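Local coordinates for proteolytically activated form of PPO4 Tyrosinase (Agaricus bisporus var. bisporus H97, PDB 4OUA), which oxidises phenols with a pair of copper ions, probably hydroxylating monophenols and converting the resulting o-diphenols to o-quinones, the first step of melanin formation, at residues S47-F50 against Q51-I55; S233-G236 against E237-D240; T361-L364 against V365-Y368. All coordinates share one frame; numbering follows the deposited sequence.

Contact 1 (S47-F50 against Q51-I55). With NA (sodium ion), chain E.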
loop_
_atom_site.group_PDB
_atom_site.type_symbol
_atom_site.label_atom_id
_atom_site.label_comp_id
_atom_site.label_asym_id
_atom_site.label_seq_id
_atom_site.Cartn_x
_atom_site.Cartn_y
_atom_site.Cartn_z
ATOM N N SER A 47 13.806 7.959 6.067
ATOM C CA SER A 47 13.748 6.871 5.095
ATOM C C SER A 47 13.660 5.507 5.777
ATOM O O SER A 47 14.023 4.487 5.189
ATOM C CB SER A 47 14.966 6.911 4.171
ATOM O OG SER A 47 16.161 6.684 4.899
ATOM N N SER A 48 13.181 5.493 7.017
ATOM C CA SER A 48 13.022 4.243 7.749
ATOM C C SER A 48 11.582 3.756 7.668
ATOM O O SER A 48 10.669 4.535 7.392
ATOM C CB SER A 48 13.442 4.407 9.213
ATOM O OG SER A 48 12.498 5.174 9.944
ATOM N N PHE A 49 11.390 2.463 7.912
ATOM C CA PHE A 49 10.068 1.852 7.884
ATOM C C PHE A 49 9.096 2.554 8.829
ATOM O O PHE A 49 7.912 2.679 8.528
ATOM C CB PHE A 49 10.165 0.368 8.246
ATOM C CG PHE A 49 8.846 -0.353 8.226
ATOM C CD1 PHE A 49 8.073 -0.446 9.371
ATOM C CD2 PHE A 49 8.383 -0.942 7.063
ATOM C CE1 PHE A 49 6.860 -1.113 9.356
ATOM C CE2 PHE A 49 7.172 -1.609 7.041
ATOM C CZ PHE A 49 6.410 -1.695 8.190
ATOM N N PHE A 50 9.606 3.014 9.967
ATOM C CA PHE A 50 8.764 3.637 10.983
ATOM C C PHE A 50 8.215 4.986 10.526
ATOM O O PHE A 50 7.017 5.245 10.644
ATOM C CB PHE A 50 9.541 3.810 12.290
ATOM C CG PHE A 50 8.727 4.402 13.402
ATOM C CD1 PHE A 50 7.916 3.600 14.187
ATOM C CD2 PHE A 50 8.768 5.762 13.662
ATOM C CE1 PHE A 50 7.162 4.141 15.210
ATOM C CE2 PHE A 50 8.017 6.309 14.684
ATOM C CZ PHE A 50 7.214 5.497 15.459
ATOM N N GLN A 51 9.090 5.841 10.010
ATOM C CA GLN A 51 8.679 7.165 9.558
ATOM C C GLN A 51 7.820 7.082 8.301
ATOM O O GLN A 51 6.925 7.902 8.097
ATOM C CB GLN A 51 9.899 8.053 9.305
ATOM C CG GLN A 51 10.564 8.560 10.574
ATOM C CD GLN A 51 9.647 9.451 11.392
ATOM O OE1 GLN A 51 9.092 10.424 10.882
ATOM N NE2 GLN A 51 9.477 9.117 12.665
ATOM N N LEU A 52 8.098 6.088 7.463
ATOM C CA LEU A 52 7.325 5.880 6.244
ATOM C C LEU A 52 5.896 5.452 6.568
ATOM O O LEU A 52 4.938 5.983 6.007
ATOM C CB LEU A 52 8.002 4.839 5.350
ATOM C CG LEU A 52 9.306 5.275 4.677
ATOM C CD1 LEU A 52 9.925 4.124 3.896
ATOM C CD2 LEU A 52 9.072 6.475 3.768
ATOM N N SER A 53 5.758 4.490 7.475
ATOM C CA SER A 53 4.444 4.044 7.918
ATOM C C SER A 53 3.816 5.079 8.840
ATOM O O SER A 53 2.593 5.187 8.933
ATOM C CB SER A 53 4.540 2.694 8.629
ATOM O OG SER A 53 4.995 1.686 7.744
ATOM N N GLY A 54 4.666 5.838 9.522
ATOM C CA GLY A 54 4.213 6.871 10.433
ATOM C C GLY A 54 3.475 7.986 9.719
ATOM O O GLY A 54 2.705 8.717 10.331
ATOM N N ILE A 55 3.707 8.116 8.417
ATOM C CA ILE A 55 3.034 9.140 7.626
ATOM C C ILE A 55 1.521 8.943 7.638
ATOM O O ILE A 55 0.765 9.905 7.757
ATOM C CB ILE A 55 3.525 9.142 6.169
ATOM C CG1 ILE A 55 5.019 9.464 6.108
ATOM C CG2 ILE A 55 2.729 10.140 5.341
ATOM C CD1 ILE A 55 5.601 9.388 4.716
HETATM NA NA NA E . 2.129 10.530 11.108
HETATM O O HOH W 1 3.906 11.442 9.814
HETATM O O HOH W 2 1.201 12.431 10.574
#

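Contact 2 (S233-G236 against E237-D240)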
loop_
_atom_site.group_PDB
_atom_site.type_symbol
_atom_site.label_atom_id
_atom_site.label_comp_id
_atom_site.label_asym_id
_atom_site.label_seq_id
_atom_site.Cartn_x
_atom_site.Cartn_y
_atom_site.Cartn_z
ATOM N N SER A 233 -14.484 7.323 -5.107
ATOM C CA SER A 233 -13.328 7.731 -4.342
ATOM C C SER A 233 -13.345 7.372 -2.893
ATOM O O SER A 233 -12.414 6.790 -2.402
ATOM C CB SER A 233 -13.175 9.211 -4.442
ATOM O OG SER A 233 -14.416 9.741 -4.716
ATOM N N ASN A 234 -14.384 7.768 -2.195
ATOM C CA ASN A 234 -14.438 7.544 -0.781
ATOM C C ASN A 234 -15.693 6.884 -0.351
ATOM O O ASN A 234 -16.564 6.663 -1.123
ATOM C CB ASN A 234 -14.311 8.846 -0.065
ATOM C CG ASN A 234 -15.362 9.810 -0.457
ATOM O OD1 ASN A 234 -16.148 10.220 0.340
ATOM N ND2 ASN A 234 -15.365 10.185 -1.681
ATOM N N HIS A 235 -15.766 6.588 0.926
ATOM C CA HIS A 235 -16.885 5.898 1.497
ATOM C C HIS A 235 -17.808 6.775 2.302
ATOM O O HIS A 235 -18.952 6.441 2.450
ATOM C CB HIS A 235 -16.391 4.762 2.370
ATOM C CG HIS A 235 -15.540 5.200 3.507
ATOM N ND1 HIS A 235 -14.589 4.398 4.075
ATOM C CD2 HIS A 235 -15.496 6.364 4.181
ATOM C CE1 HIS A 235 -14.000 5.048 5.056
ATOM N NE2 HIS A 235 -14.529 6.244 5.138
ATOM N N GLY A 236 -17.307 7.884 2.817
ATOM C CA GLY A 236 -17.934 8.606 3.901
ATOM C C GLY A 236 -19.341 8.870 3.553
ATOM O O GLY A 236 -19.607 8.909 2.392
ATOM N N GLU A 237 -20.247 9.021 4.508
ATOM C CA GLU A 237 -20.061 8.671 5.895
ATOM C C GLU A 237 -20.590 7.272 6.079
ATOM O O GLU A 237 -21.558 7.040 6.759
ATOM C CB GLU A 237 -20.808 9.638 6.808
ATOM C CG GLU A 237 -20.328 11.076 6.796
ATOM C CD GLU A 237 -20.930 11.903 5.688
ATOM O OE1 GLU A 237 -21.692 11.347 4.878
ATOM O OE2 GLU A 237 -20.649 13.106 5.628
ATOM N N PHE A 238 -19.925 6.345 5.430
ATOM C CA PHE A 238 -20.302 4.934 5.451
ATOM C C PHE A 238 -21.764 4.721 5.068
ATOM O O PHE A 238 -22.427 3.824 5.592
ATOM C CB PHE A 238 -20.038 4.335 6.835
ATOM C CG PHE A 238 -18.619 4.494 7.306
ATOM C CD1 PHE A 238 -17.622 3.649 6.845
ATOM C CD2 PHE A 238 -18.284 5.484 8.215
ATOM C CE1 PHE A 238 -16.316 3.793 7.280
ATOM C CE2 PHE A 238 -16.980 5.633 8.654
ATOM C CZ PHE A 238 -15.995 4.786 8.185
ATOM N N ASP A 239 -22.263 5.546 4.152
ATOM C CA ASP A 239 -23.644 5.437 3.699
ATOM C C ASP A 239 -23.779 4.404 2.584
ATOM O O ASP A 239 -22.848 3.649 2.313
ATOM C CB ASP A 239 -24.168 6.799 3.237
ATOM C CG ASP A 239 -23.223 7.497 2.277
ATOM O OD1 ASP A 239 -22.617 6.813 1.425
ATOM O OD2 ASP A 239 -23.086 8.734 2.375
ATOM N N ASP A 240 -24.943 4.376 1.941
ATOM C CA ASP A 240 -25.214 3.389 0.900
ATOM C C ASP A 240 -24.716 3.835 -0.472
ATOM O O ASP A 240 -24.320 3.009 -1.295
ATOM C CB ASP A 240 -26.713 3.087 0.832
ATOM C CG ASP A 240 -27.126 1.968 1.771
ATOM O OD1 ASP A 240 -26.375 1.682 2.729
ATOM O OD2 ASP A 240 -28.202 1.373 1.550
#

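Contact 3 (T361-L364 against V365-Y368)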
loop_
_atom_site.group_PDB
_atom_site.type_symbol
_atom_site.label_atom_id
_atom_site.label_comp_id
_atom_site.label_asym_id
_atom_site.label_seq_id
_atom_site.Cartn_x
_atom_site.Cartn_y
_atom_site.Cartn_z
ATOM N N THR A 361 -5.005 1.649 -28.231
ATOM C CA THR A 361 -6.003 2.706 -28.132
ATOM C C THR A 361 -6.862 2.527 -26.886
ATOM O O THR A 361 -7.065 1.405 -26.425
ATOM C CB THR A 361 -6.912 2.736 -29.373
ATOM O OG1 THR A 361 -7.742 1.569 -29.387
ATOM C CG2 THR A 361 -6.072 2.774 -30.641
ATOM N N PRO A 362 -7.370 3.639 -26.337
ATOM C CA PRO A 362 -8.210 3.621 -25.134
ATOM C C PRO A 362 -9.434 2.724 -25.296
ATOM O O PRO A 362 -9.961 2.218 -24.305
ATOM C CB PRO A 362 -8.624 5.087 -24.975
ATOM C CG PRO A 362 -7.554 5.856 -25.664
ATOM C CD PRO A 362 -7.152 5.009 -26.833
ATOM N N ASP A 363 -9.870 2.529 -26.535
ATOM C CA ASP A 363 -11.043 1.711 -26.820
ATOM C C ASP A 363 -10.708 0.223 -26.721
ATOM O O ASP A 363 -11.444 -0.549 -26.107
ATOM C CB ASP A 363 -11.597 2.042 -28.206
ATOM C CG ASP A 363 -13.041 1.616 -28.372
ATOM O OD1 ASP A 363 -13.799 1.692 -27.383
ATOM O OD2 ASP A 363 -13.418 1.208 -29.493
ATOM N N LEU A 364 -9.593 -0.172 -27.329
ATOM C CA LEU A 364 -9.134 -1.554 -27.263
ATOM C C LEU A 364 -8.797 -1.959 -25.831
ATOM O O LEU A 364 -9.095 -3.075 -25.404
ATOM C CB LEU A 364 -7.915 -1.762 -28.162
ATOM C CG LEU A 364 -7.128 -3.051 -27.912
ATOM C CD1 LEU A 364 -8.007 -4.275 -28.123
ATOM C CD2 LEU A 364 -5.891 -3.113 -28.795
ATOM N N VAL A 365 -8.172 -1.043 -25.097
ATOM C CA VAL A 365 -7.801 -1.292 -23.711
ATOM C C VAL A 365 -9.037 -1.493 -22.839
ATOM O O VAL A 365 -9.073 -2.394 -22.000
ATOM C CB VAL A 365 -6.954 -0.137 -23.137
ATOM C CG1 VAL A 365 -6.754 -0.312 -21.639
ATOM C CG2 VAL A 365 -5.615 -0.052 -23.855
ATOM N N ARG A 366 -10.048 -0.656 -23.046
ATOM C CA ARG A 366 -11.275 -0.730 -22.259
ATOM C C ARG A 366 -12.000 -2.057 -22.469
ATOM O O ARG A 366 -12.673 -2.554 -21.567
ATOM C CB ARG A 366 -12.203 0.437 -22.603
ATOM C CG ARG A 366 -13.553 0.383 -21.899
ATOM C CD ARG A 366 -14.281 1.719 -21.977
ATOM N NE ARG A 366 -14.542 2.135 -23.352
ATOM C CZ ARG A 366 -15.028 3.325 -23.691
ATOM N NH1 ARG A 366 -15.300 4.224 -22.754
ATOM N NH2 ARG A 366 -15.236 3.622 -24.968
ATOM N N ASP A 367 -11.856 -2.628 -23.661
ATOM C CA ASP A 367 -12.496 -3.898 -23.974
ATOM C C ASP A 367 -11.681 -5.069 -23.440
ATOM O O ASP A 367 -12.240 -6.069 -22.982
ATOM C CB ASP A 367 -12.701 -4.041 -25.482
ATOM C CG ASP A 367 -13.685 -3.027 -26.034
ATOM O OD1 ASP A 367 -14.578 -2.593 -25.276
ATOM O OD2 ASP A 367 -13.567 -2.666 -27.224
ATOM N N TYR A 368 -10.359 -4.941 -23.496
ATOM C CA TYR A 368 -9.468 -5.978 -22.989
ATOM C C TYR A 368 -9.559 -6.080 -21.472
ATOM O O TYR A 368 -9.697 -7.170 -20.917
ATOM C CB TYR A 368 -8.025 -5.700 -23.410
ATOM C CG TYR A 368 -7.035 -6.732 -22.918
ATOM C CD1 TYR A 368 -6.813 -7.902 -23.631
ATOM C CD2 TYR A 368 -6.320 -6.534 -21.743
ATOM C CE1 TYR A 368 -5.911 -8.847 -23.190
ATOM C CE2 TYR A 368 -5.414 -7.475 -21.294
ATOM C CZ TYR A 368 -5.214 -8.630 -22.021
ATOM O OH TYR A 368 -4.314 -9.574 -21.582
#

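Contact 1 (S47-F50 against Q51-I55)
Phe49 carries CG opposite its backbone N (chi1 -179°), while Ser53, one helical turn on, sets its hydroxyl opposite the carbonyl carbon (chi1 -64°), and together these torsions put Ser53 OG over one face of the Phe49 ring. The hydroxyl sits toward the rim, 3.7 Å from Phe49 CZ, and is itself hydrogen-bonded to Ala273 O, which fixes its rotation. The Phe50 ring points to another side of the helix, and the amide of Gln51 comes up at its edge, in its plane, with NE2 3.6 Å from Phe50 CD2 and the two flat groups turned 48° from each other; Gln51 NE2 finds its polar partner in Gln43 O. Ser48 is the N-cap: its OG takes a long, weak bond from Gln51 N at 3.5 Å and is also bonded to Asp45 O. From there the helical ladder begins, Leu52 N reaching Ser48 O at 3.0 Å and Ser53 N reaching Phe49 O, also at 3.0 Å. Leu52 folds CB and CG against the Ser48 carbonyl and packs beyond it on Ile100 of helix 86-109. Phe49 meets Leu35 and Ile38 of helix 25-39, and Phe50 meets the ring of Phe274, so neighbours cover this short helix on several sides. Further along, Gly54 O binds the sodium ion at 2.0 Å, in company with two waters, Gly57 O and Pro59 O. The arrangement is a side-chain-capped short helix leading into a sodium-binding loop, which includes the copper ligand His56 of the tyrosinase central domain.

Contact 2 (S233-G236 against E237-D240)
His235 lays one face of its imidazole against the ring of Phe238, so that Phe238 CE1 stands above the imidazole plane, nearer its rim than its middle. The closest pair is His235 CE1 with Phe238 CE1, 3.4 Å apart. The ring centroids are 4.2 Å from one another and the planes inclined by 34°, an oblique aromatic pair in which both side chains run the same way. Phe238 gets there because CG lies opposite the carbonyl carbon (chi1 -56°), which turns the ring back over the imidazole. Beneath the rings the chain makes a tight turn, with the Gly236-Glu237 peptide modelled cis and a weak bond from Phe238 N to His235 O at 3.1 Å. Asp239 OD1 is hydrogen-bonded to His242 ND1, further along the same loop. Both imidazole nitrogens are taken: ND1 is hydrogen-bonded to Asp251 OD2 and NE2 to Ser82 OG, so the ring is held in its rotation. Replacing His235 with alanine would probably leave Asp251 and Ser82 without this shared partner and strip the Phe238 ring of the surface it lies on. Ser82 follows the copper ligand His81, and Asp251 follows the copper ligand His250. His235 thereby links two segments that carry ligands of different coppers, close behind the binuclear copper site characteristic of tyrosinases.

Contact 3 (T361-L364 against V365-Y368)
Asp363 and Arg366 meet at the protein surface with their planes almost perpendicular, 83° between carboxylate and guanidinium. Asp363 OD1 arrives at the edge of the guanidinium, near its plane, and the salt bridge runs to Arg366 NH2 at 3.4 Å, a straight but weak bond. Arg366 reaches it by extending along its first two torsions and then bending at chi3 (60°), which curls the guanidinium back over the preceding turn. Asp367 leans the same way: its OD2 lies 4.4 Å from Asp363 OD1, so the two carboxylates probably repel one another, a cost the arginine is likely to soften. Two acids this close to the start of a helix should also suit the partial positive charge of that end. Thr361 caps it, OG1 accepting from Leu364 N at 3.3 Å. One turn on from the cap residue, Val365 N donates to Thr361 O at 3.0 Å, and the Val365 CG2 branch rests 3.3 Å from the same carbonyl oxygen. Tyr368 N closes the next turn on Leu364 O, while its ring leads away from residues 361-364. This is the opening of helix 362-377, the last in the chain, lying at the surface. It is joined to its surroundings by Arg366 resting on Pro297, just past helix 277-295, and by Tyr368 touching Lys356 and Val357 in the loop that follows strand 349-350.

Overall arrangement
The three contacts follow one another along the chain without touching. Contacts 1 and 2 both belong to the central tyrosinase domain and both lie near the copper pair, their centres 28 Å apart and their nearest atoms about 16 Å apart. The side chain of Ser53 in contact 1 is about 11 Å from a copper ion, and that of His235 in contact 2 about 9 Å. Contact 3 is the peripheral one: its centre lies 38 Å from that of contact 1, on the opposite side of the chain's centre, and 30 Å from that of contact 2. It is remote from the annotated metal sites; of the three, only contact 1 supplies a sodium ligand.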